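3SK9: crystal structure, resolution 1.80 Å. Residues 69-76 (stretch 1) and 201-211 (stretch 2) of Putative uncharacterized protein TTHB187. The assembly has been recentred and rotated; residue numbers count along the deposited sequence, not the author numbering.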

# COMPACT_ATOMS: atom_id res chain seq x y z
N ALA A 69 3.00 -5.96 1.80
CA ALA A 69 3.09 -4.99 2.91
C ALA A 69 3.43 -3.59 2.37
O ALA A 69 2.87 -2.58 2.82
CB ALA A 69 4.18 -5.42 3.87
N LEU A 70 4.34 -3.53 1.41
CA LEU A 70 4.70 -2.24 0.83
C LEU A 70 3.47 -1.61 0.21
O LEU A 70 3.20 -0.42 0.34
CB LEU A 70 5.74 -2.43 -0.28
CG LEU A 70 7.23 -2.45 0.01
CD1 LEU A 70 7.96 -2.74 -1.34
CD2 LEU A 70 7.68 -1.11 0.66
N VAL A 71 2.76 -2.40 -0.58
CA VAL A 71 1.58 -1.91 -1.31
C VAL A 71 0.50 -1.45 -0.30
O VAL A 71 -0.30 -0.53 -0.56
CB VAL A 71 1.06 -3.05 -2.19
CG1 VAL A 71 -0.38 -2.86 -2.57
CG2 VAL A 71 2.03 -3.17 -3.46
N GLY A 72 0.47 -2.11 0.84
CA GLY A 72 -0.46 -1.67 1.89
C GLY A 72 -0.23 -0.22 2.33
O GLY A 72 -1.10 0.38 2.99
N LEU A 73 0.93 0.34 2.04
CA LEU A 73 1.25 1.69 2.55
C LEU A 73 0.86 2.76 1.55
O LEU A 73 1.14 3.94 1.79
CB LEU A 73 2.74 1.82 2.85
CG LEU A 73 3.29 0.71 3.76
CD1 LEU A 73 4.78 0.80 3.75
CD2 LEU A 73 2.73 0.84 5.15
N HIS A 74 0.21 2.39 0.45
CA HIS A 74 -0.19 3.37 -0.60
C HIS A 74 -0.88 4.61 -0.02
O HIS A 74 -0.65 5.71 -0.48
CB HIS A 74 -1.12 2.65 -1.61
CG HIS A 74 -1.55 3.44 -2.81
ND1 HIS A 74 -2.73 4.17 -2.84
CD2 HIS A 74 -1.03 3.54 -4.06
CE1 HIS A 74 -2.91 4.68 -4.04
NE2 HIS A 74 -1.88 4.33 -4.80
N ASP A 75 -1.77 4.43 0.97
CA ASP A 75 -2.54 5.58 1.49
C ASP A 75 -2.02 6.06 2.82
O ASP A 75 -2.75 6.72 3.57
CB ASP A 75 -4.06 5.24 1.58
CG ASP A 75 -4.78 5.36 0.23
OD1 ASP A 75 -4.14 5.57 -0.85
OD2 ASP A 75 -6.02 5.23 0.25
N LEU A 76 -0.77 5.75 3.14
CA LEU A 76 -0.18 6.22 4.38
C LEU A 76 -0.19 7.77 4.46
O LEU A 76 -0.29 8.37 5.55
CB LEU A 76 1.25 5.69 4.52
CG LEU A 76 1.91 6.13 5.82
CD1 LEU A 76 1.15 5.50 6.99
CD2 LEU A 76 3.42 5.70 5.85
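Stretch 2, residues 201-211: RVMALASFADW

Stretch 2 is helical from end to end, an interior piece of a longer helix whose i to i+4 backbone hydrogen bonds run unbroken from Arg-201 O to Trp-211 N. It lies against a segment that is helical at Ala-69 to Val-71 and includes type I turns from Val-71 to His-74 and from Leu-73 to Leu-76. Both chains advance in the same general sense along the contact, so Leu-70 meets Val-202 early, Val-71 meets Ala-206 in the middle, and His-74 and Asp-75 reach Asp-210 at the end.

The backbones come nearest at Val-71 and Ala-206, whose CA atoms are 4.9 Å apart. The helix carries small residues at this approach. Ala-206 and Ala-209 present only methyl groups, and together with Val-202 and Leu-205 they frame a hollow on the helix surface. The side chain of Val-71, chi1 in the t well, is the knob that fills it. Val-71 CG2 packs 3.8 Å from Leu-205 CD2, 3.9 Å from Ala-206 CB and 4.1 Å from Val-202 CG1, while Val-71 CG1 lies 3.7 Å from Ala-206 CA and 3.8 Å from Ala-209 CB. A beta-branched side chain fits this socket: two methyls diverge close to the backbone and touch different parts of the wall. Leu-70 adds a looser apolar contact, its CD1 4.5 Å from Val-202 CG2.

One helical turn beyond Ala-206, the packing changes character. The ring of His-74 lies along the helix, with Asp-210 CB over one face, 3.9 Å from the ring centroid and 22° off the normal, a CH-pi contact. His-74 CD2 also rests 4.0 Å from Ala-206 CB, so the same alanine that lines the valine socket supports the imidazole. The ring is held from its own side by a hydrogen bond from His-74 ND1 to Asp-75 OD1 at 2.8 Å.

Asp-75 starts sideways at CA-to-CB, but its carboxylate comes nearer the helix, leaving Asp-75 OD2 3.3 Å from Asp-210 OD1. These are like charges and two acceptors, so the pair does not bond directly; both carboxylates also have hydrogen-bond partners elsewhere in the structure.

Behind the knob, Gly-72 and Leu-73 make no contact with the helix, and the chain returns to it at His-74. The design rule is compact: a valine that opens a type I turn, a four-residue hollow that includes two alanines, and a flat ring laid beside it, with 392 Å² buried in all.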

# COMPACT_ATOMS: atom_id res chain seq x y z
N ARG A 201 6.84 -2.83 -11.07
CA ARG A 201 5.94 -3.94 -10.71
C ARG A 201 5.15 -3.58 -9.44
O ARG A 201 3.95 -3.85 -9.35
CB ARG A 201 6.71 -5.27 -10.55
CG ARG A 201 6.79 -6.06 -11.85
CD ARG A 201 7.47 -7.44 -11.64
NE ARG A 201 8.94 -7.40 -11.59
CZ ARG A 201 9.70 -7.26 -12.67
NH1 ARG A 201 9.14 -7.14 -13.87
NH2 ARG A 201 11.01 -7.30 -12.58
N VAL A 202 5.83 -3.00 -8.44
CA VAL A 202 5.13 -2.60 -7.21
C VAL A 202 4.14 -1.45 -7.47
O VAL A 202 3.03 -1.41 -6.89
CB VAL A 202 6.14 -2.21 -6.12
CG1 VAL A 202 5.46 -1.44 -4.95
CG2 VAL A 202 6.91 -3.48 -5.63
N MET A 203 4.56 -0.50 -8.31
CA MET A 203 3.69 0.61 -8.69
C MET A 203 2.34 0.13 -9.23
O MET A 203 1.29 0.57 -8.76
CB MET A 203 4.39 1.46 -9.75
CG MET A 203 3.66 2.75 -10.12
SD MET A 203 2.31 2.50 -11.31
CE MET A 203 3.25 1.93 -12.73
N ALA A 204 2.40 -0.74 -10.25
CA ALA A 204 1.17 -1.22 -10.91
C ALA A 204 0.34 -2.04 -9.91
O ALA A 204 -0.90 -1.98 -9.89
CB ALA A 204 1.55 -2.06 -12.15
N LEU A 205 1.03 -2.84 -9.09
CA LEU A 205 0.30 -3.70 -8.14
C LEU A 205 -0.44 -2.82 -7.14
O LEU A 205 -1.59 -3.10 -6.81
CB LEU A 205 1.28 -4.62 -7.39
CG LEU A 205 0.64 -5.56 -6.34
CD1 LEU A 205 -0.32 -6.53 -7.00
CD2 LEU A 205 1.81 -6.33 -5.59
N ALA A 206 0.22 -1.77 -6.66
CA ALA A 206 -0.40 -0.89 -5.65
C ALA A 206 -1.59 -0.13 -6.25
O ALA A 206 -2.63 -0.01 -5.59
CB ALA A 206 0.60 0.07 -5.04
N SER A 207 -1.46 0.32 -7.50
CA SER A 207 -2.57 0.96 -8.19
C SER A 207 -3.84 0.06 -8.27
O SER A 207 -4.98 0.45 -7.91
CB SER A 207 -2.13 1.38 -9.58
OG SER A 207 -3.24 1.79 -10.33
N PHE A 208 -3.63 -1.16 -8.70
CA PHE A 208 -4.73 -2.13 -8.73
C PHE A 208 -5.25 -2.49 -7.33
O PHE A 208 -6.47 -2.50 -7.09
CB PHE A 208 -4.28 -3.40 -9.46
CG PHE A 208 -5.32 -4.49 -9.49
CD1 PHE A 208 -6.42 -4.40 -10.35
CD2 PHE A 208 -5.19 -5.63 -8.68
CE1 PHE A 208 -7.39 -5.43 -10.41
CE2 PHE A 208 -6.18 -6.67 -8.72
CZ PHE A 208 -7.25 -6.55 -9.60
N ALA A 209 -4.37 -2.82 -6.40
CA ALA A 209 -4.88 -3.29 -5.08
C ALA A 209 -5.60 -2.20 -4.33
O ALA A 209 -6.61 -2.46 -3.65
CB ALA A 209 -3.70 -3.86 -4.21
N ASP A 210 -5.11 -0.98 -4.41
CA ASP A 210 -5.78 0.16 -3.71
C ASP A 210 -7.18 0.36 -4.32
O ASP A 210 -8.16 0.59 -3.58
CB ASP A 210 -4.98 1.47 -3.85
CG ASP A 210 -5.69 2.66 -3.17
OD1 ASP A 210 -5.70 2.71 -1.93
OD2 ASP A 210 -6.26 3.52 -3.88
N TRP A 211 -7.27 0.26 -5.63
CA TRP A 211 -8.57 0.37 -6.32
C TRP A 211 -9.56 -0.69 -5.82
O TRP A 211 -10.69 -0.36 -5.42
CB TRP A 211 -8.38 0.25 -7.82
CG TRP A 211 -9.67 0.25 -8.58
CD1 TRP A 211 -10.49 1.32 -8.78
CD2 TRP A 211 -10.24 -0.83 -9.28
NE1 TRP A 211 -11.56 0.96 -9.53
CE2 TRP A 211 -11.43 -0.35 -9.88
CE3 TRP A 211 -9.85 -2.17 -9.49
CZ2 TRP A 211 -12.25 -1.15 -10.66
CZ3 TRP A 211 -10.67 -2.98 -10.25
CH2 TRP A 211 -11.87 -2.47 -10.82